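Local coordinates for hydroxyethylphosphonate dioxygenase (PDB 6B9R), which uses iron(II) and dioxygen to convert 2-hydroxyethylphosphonate to hydroxymethylphosphonate, an oxidative carbon-carbon bond cleavage, at the interface of chains A and B. Residues are numbered along the deposited sequence; one frame, centred on the assembly and turned at random. Chains: chain A/B, Hydroxyethylphosphonate dioxygenase.

Contact 1: the interface of chains A and B. Residues chain A 28-30, 34; chain B 99, 113, 125.
A:Arg30 and B:Asp113 form a salt bridge across this polar patch. The arginine approaches end-on: its terminal nitrogen NH1 donates to the carboxylate oxygen OD2 of B:Asp113 at 2.8 Å, and NH2 donates to OD1 of the same carboxylate at 3.0 Å. Both oxygens use their syn lone pairs, and the two flat groups are nearly coplanar (20° apart), which is the geometry of a bidentate salt bridge. A bend at chi2 (-56°) folds the A:Arg30 chain so that its guanidinium lies across B:Arg99 with the NH1/NH2 end toward B:Asp113. NH2 also donates to the backbone O of A:Leu28 in the carbonyl plane, a bond within chain A that helps fix the rotation of the guanidinium.

Stacking forms the second kind of contact. The guanidinium of B:Arg99 lies against that of A:Arg30 with planes 19° apart, NH2 of A:Arg30 sitting over the centre of the B:Arg99 group. This pairing of like charges is probably offset by the acids at the edges. Bonds within chain B hold the B:Arg99 guanidinium in position: its NH2 makes a salt bridge to B:Asp113 OD1 at 2.9 Å and meets B:Glu125 OE1 on its syn lone pair at 3.0 Å, while NH1 donates to the same OE1 from above the carboxylate plane.

A side-chain-to-backbone hydrogen bond adds to the grip: B:Arg99 NH1 donates to the A:Lys29 O at 3.0 Å, arriving from above the carbonyl plane.

Aliphatic stretches also touch. CD of A:Arg30 meets CD of B:Arg99 at 3.5 Å, while the methylenes of A:Lys29 and B:Glu125 slide past each other in opposite directions, CG to CG 3.9 Å.

The loop following helix 10-27 of chain A is thereby fastened to strands 99-103, 106-113 and 123-129 of chain B. Each of these strands also carries residues of the substrate pocket, so the clasp probably helps hold the two subunits of this assembly together and may help steady the pocket walls.

Contact 2: the interface of chains A and B. Residues chain A 150, 186-187; chain B 434-435, 438, 441-442.
The ring of A:Phe187 enters between residues of chain B with its rim leading, and the other side chains are best described by their position around it. B:Arg441 crosses it obliquely. The guanidinium plane stands 61° from the ring plane, with ring atom CE1 over the centre of one guanidinium face, 3.6 Å from CZ of B:Arg441. NH1 of the arginine lies in the ring plane, at its edge. The arrangement therefore puts a ring edge against a guanidinium face, and is not a parallel stack. A bend at chi3 (75°) in the B:Arg441 side chain turns a guanidinium face toward the ring edge, while CB of the same arginine packs near CZ of the phenylalanine.

The two faces of the ring are met from different chains. CA of A:Leu150, from the ring's own chain, lies 3.6 Å above one face and offset toward the rim. On the opposite side, the methyl CB of B:Ala438 comes down near the base of the ring, 3.6 Å from CD2. At another part of the rim, CE of B:Met434 sits in the ring plane, 4.0 Å from CE2. The methionine reaches there because its chain is extended beyond CG.

The same methyl group also meets A:Leu150, whose CD1 is 3.8 Å away from CE of B:Met434. The leucine CG is anti to the backbone N (chi1 174°), and its two methyls turn toward B:Tyr442. CD2 lies in the tyrosine ring plane at its edge, whereas CD1 stands off that plane, 3.6 Å from tyrosine CD1. A:Leu150 directly follows the iron ligand A:His149 in sequence, so the patch probably lies close to the metal site. Next to A:Phe187, the prolines also touch: CD of B:Pro435 rests 3.3 Å from the carbonyl O of A:Pro186.

Contact 1: the interface of chains A and B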
loop_
_atom_site.group_PDB
_atom_site.type_symbol
_atom_site.label_atom_id
_atom_site.label_comp_id
_atom_site.label_asym_id
_atom_site.label_seq_id
_atom_site.Cartn_x
_atom_site.Cartn_y
_atom_site.Cartn_z
ATOM N N LEU A 28 -14.817 -15.058 -1.618
ATOM C CA LEU A 28 -16.243 -14.885 -1.400
ATOM C C LEU A 28 -16.933 -16.179 -0.998
ATOM O O LEU A 28 -18.166 -16.211 -0.922
ATOM C CB LEU A 28 -16.900 -14.297 -2.664
ATOM C CG LEU A 28 -16.669 -12.776 -2.772
ATOM C CD1 LEU A 28 -16.897 -12.249 -4.195
ATOM C CD2 LEU A 28 -17.593 -12.045 -1.810
ATOM N N LYS A 29 -16.166 -17.243 -0.733
ATOM C CA LYS A 29 -16.733 -18.558 -0.436
ATOM C C LYS A 29 -17.747 -18.971 -1.503
ATOM O O LYS A 29 -18.828 -19.500 -1.209
ATOM C CB LYS A 29 -17.341 -18.578 0.970
ATOM C CG LYS A 29 -16.349 -18.155 2.072
ATOM C CD LYS A 29 -15.061 -18.995 1.992
ATOM C CE LYS A 29 -14.190 -18.888 3.253
ATOM N NZ LYS A 29 -13.600 -17.538 3.427
ATOM N N ARG A 30 -17.387 -18.737 -2.768
ATOM C CA ARG A 30 -18.137 -19.237 -3.920
ATOM C C ARG A 30 -17.328 -20.358 -4.570
ATOM O O ARG A 30 -16.276 -20.101 -5.169
ATOM C CB ARG A 30 -18.408 -18.114 -4.921
ATOM C CG ARG A 30 -19.050 -16.852 -4.296
ATOM C CD ARG A 30 -20.350 -17.227 -3.581
ATOM N NE ARG A 30 -21.366 -16.168 -3.552
ATOM C CZ ARG A 30 -21.517 -15.287 -2.565
ATOM N NH1 ARG A 30 -22.495 -14.392 -2.630
ATOM N NH2 ARG A 30 -20.692 -15.286 -1.519
ATOM N N ALA A 34 -21.334 -22.364 -7.164
ATOM C CA ALA A 34 -21.867 -21.078 -6.721
ATOM C C ALA A 34 -21.392 -19.936 -7.620
ATOM O O ALA A 34 -22.159 -19.011 -7.917
ATOM C CB ALA A 34 -21.478 -20.826 -5.263
ATOM N N ARG B 99 -25.320 -20.630 1.196
ATOM C CA ARG B 99 -24.643 -21.664 0.421
ATOM C C ARG B 99 -24.302 -22.807 1.360
ATOM O O ARG B 99 -23.669 -22.580 2.394
ATOM C CB ARG B 99 -23.357 -21.128 -0.228
ATOM C CG ARG B 99 -23.548 -20.293 -1.478
ATOM C CD ARG B 99 -22.492 -19.179 -1.545
ATOM N NE ARG B 99 -22.859 -18.114 -0.619
ATOM C CZ ARG B 99 -22.080 -17.624 0.335
ATOM N NH1 ARG B 99 -20.829 -18.052 0.487
ATOM N NH2 ARG B 99 -22.554 -16.675 1.120
ATOM N N ASP B 113 -23.518 -14.421 3.417
ATOM C CA ASP B 113 -22.835 -13.131 3.363
ATOM C C ASP B 113 -23.369 -12.213 4.450
ATOM O O ASP B 113 -24.562 -12.221 4.764
ATOM C CB ASP B 113 -23.048 -12.418 2.018
ATOM C CG ASP B 113 -22.483 -13.176 0.831
ATOM O OD1 ASP B 113 -21.551 -13.963 1.016
ATOM O OD2 ASP B 113 -22.961 -12.967 -0.302
ATOM N N GLU B 125 -18.290 -13.720 6.557
ATOM C CA GLU B 125 -19.335 -14.726 6.410
ATOM C C GLU B 125 -19.817 -15.202 7.771
ATOM O O GLU B 125 -19.010 -15.500 8.661
ATOM C CB GLU B 125 -18.825 -15.913 5.580
ATOM C CG GLU B 125 -18.324 -15.511 4.202
ATOM C CD GLU B 125 -19.456 -15.317 3.195
ATOM O OE1 GLU B 125 -20.216 -16.272 2.950
ATOM O OE2 GLU B 125 -19.600 -14.206 2.664
#

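Contact 2: the interface of chains A and B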
loop_
_atom_site.group_PDB
_atom_site.type_symbol
_atom_site.label_atom_id
_atom_site.label_comp_id
_atom_site.label_asym_id
_atom_site.label_seq_id
_atom_site.Cartn_x
_atom_site.Cartn_y
_atom_site.Cartn_z
ATOM N N LEU A 150 0.635 15.563 -9.394
ATOM C CA LEU A 150 0.504 14.638 -8.270
ATOM C C LEU A 150 1.826 13.952 -7.947
ATOM O O LEU A 150 2.160 13.764 -6.773
ATOM C CB LEU A 150 -0.578 13.590 -8.552
ATOM C CG LEU A 150 -0.670 12.489 -7.483
ATOM C CD1 LEU A 150 -0.866 13.065 -6.072
ATOM C CD2 LEU A 150 -1.761 11.479 -7.810
ATOM N N PRO A 186 4.210 16.429 -3.864
ATOM C CA PRO A 186 3.101 16.500 -4.823
ATOM C C PRO A 186 2.495 17.898 -4.916
ATOM O O PRO A 186 2.375 18.611 -3.919
ATOM C CB PRO A 186 2.086 15.498 -4.254
ATOM C CG PRO A 186 2.906 14.507 -3.509
ATOM C CD PRO A 186 4.040 15.326 -2.900
ATOM N N PHE A 187 2.120 18.279 -6.143
ATOM C CA PHE A 187 1.370 19.495 -6.461
ATOM C C PHE A 187 2.115 20.786 -6.114
ATOM O O PHE A 187 1.511 21.865 -6.069
ATOM C CB PHE A 187 -0.010 19.475 -5.795
ATOM C CG PHE A 187 -0.892 18.383 -6.303
ATOM C CD1 PHE A 187 -1.370 18.418 -7.605
ATOM C CD2 PHE A 187 -1.228 17.313 -5.494
ATOM C CE1 PHE A 187 -2.179 17.415 -8.090
ATOM C CE2 PHE A 187 -2.046 16.307 -5.971
ATOM C CZ PHE A 187 -2.514 16.356 -7.279
ATOM N N MET B 434 0.978 17.263 1.935
ATOM C CA MET B 434 0.504 17.920 0.723
ATOM C C MET B 434 0.206 19.394 0.979
ATOM O O MET B 434 -0.330 19.746 2.035
ATOM C CB MET B 434 -0.765 17.243 0.206
ATOM C CG MET B 434 -0.537 16.089 -0.731
ATOM S SD MET B 434 -2.124 15.523 -1.344
ATOM C CE MET B 434 -1.602 14.319 -2.553
ATOM N N PRO B 435 0.511 20.279 0.028
ATOM C CA PRO B 435 0.098 21.678 0.173
ATOM C C PRO B 435 -1.415 21.790 0.285
ATOM O O PRO B 435 -2.165 20.953 -0.226
ATOM C CB PRO B 435 0.627 22.349 -1.102
ATOM C CG PRO B 435 1.005 21.237 -2.025
ATOM C CD PRO B 435 1.357 20.070 -1.158
ATOM N N ALA B 438 -4.889 20.865 -2.353
ATOM C CA ALA B 438 -4.554 19.940 -3.426
ATOM C C ALA B 438 -5.250 18.593 -3.306
ATOM O O ALA B 438 -5.121 17.768 -4.219
ATOM C CB ALA B 438 -3.038 19.719 -3.480
ATOM N N ARG B 441 -7.678 17.893 -6.191
ATOM C CA ARG B 441 -7.001 17.413 -7.395
ATOM C C ARG B 441 -6.526 15.976 -7.240
ATOM O O ARG B 441 -6.481 15.219 -8.220
ATOM C CB ARG B 441 -5.801 18.307 -7.718
ATOM C CG ARG B 441 -6.143 19.629 -8.379
ATOM C CD ARG B 441 -4.860 20.361 -8.796
ATOM N NE ARG B 441 -4.239 19.765 -9.981
ATOM C CZ ARG B 441 -3.011 20.060 -10.401
ATOM N NH1 ARG B 441 -2.504 19.487 -11.487
ATOM N NH2 ARG B 441 -2.288 20.933 -9.721
ATOM N N TYR B 442 -6.103 15.602 -6.032
ATOM C CA TYR B 442 -5.658 14.236 -5.801
ATOM C C TYR B 442 -6.811 13.257 -5.990
ATOM O O TYR B 442 -6.647 12.189 -6.593
ATOM C CB TYR B 442 -5.059 14.126 -4.399
ATOM C CG TYR B 442 -4.826 12.711 -3.931
ATOM C CD1 TYR B 442 -3.979 11.858 -4.630
ATOM C CD2 TYR B 442 -5.445 12.224 -2.794
ATOM C CE1 TYR B 442 -3.760 10.555 -4.206
ATOM C CE2 TYR B 442 -5.220 10.925 -2.361
ATOM C CZ TYR B 442 -4.379 10.102 -3.074
ATOM O OH TYR B 442 -4.160 8.813 -2.646
#

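Contact 1 and contact 2 have C-alpha centres about 40 Å apart and share no residues or secondary-structure elements. Their roles are exchanged: in contact 1 chain A brings an N-terminal segment to strands of chain B, whereas in contact 2 chain B brings its C-terminal segment, including helix 439-443, to loops of chain A, one directly following an iron ligand. Because the interface is two-fold symmetric, each contact has a twin, so both ends of each subunit touch its partner. Such reciprocal fastening, polar in contact 1 and largely apolar in contact 2, is consistent with a stable dimer, although the structure alone does not prove one in solution.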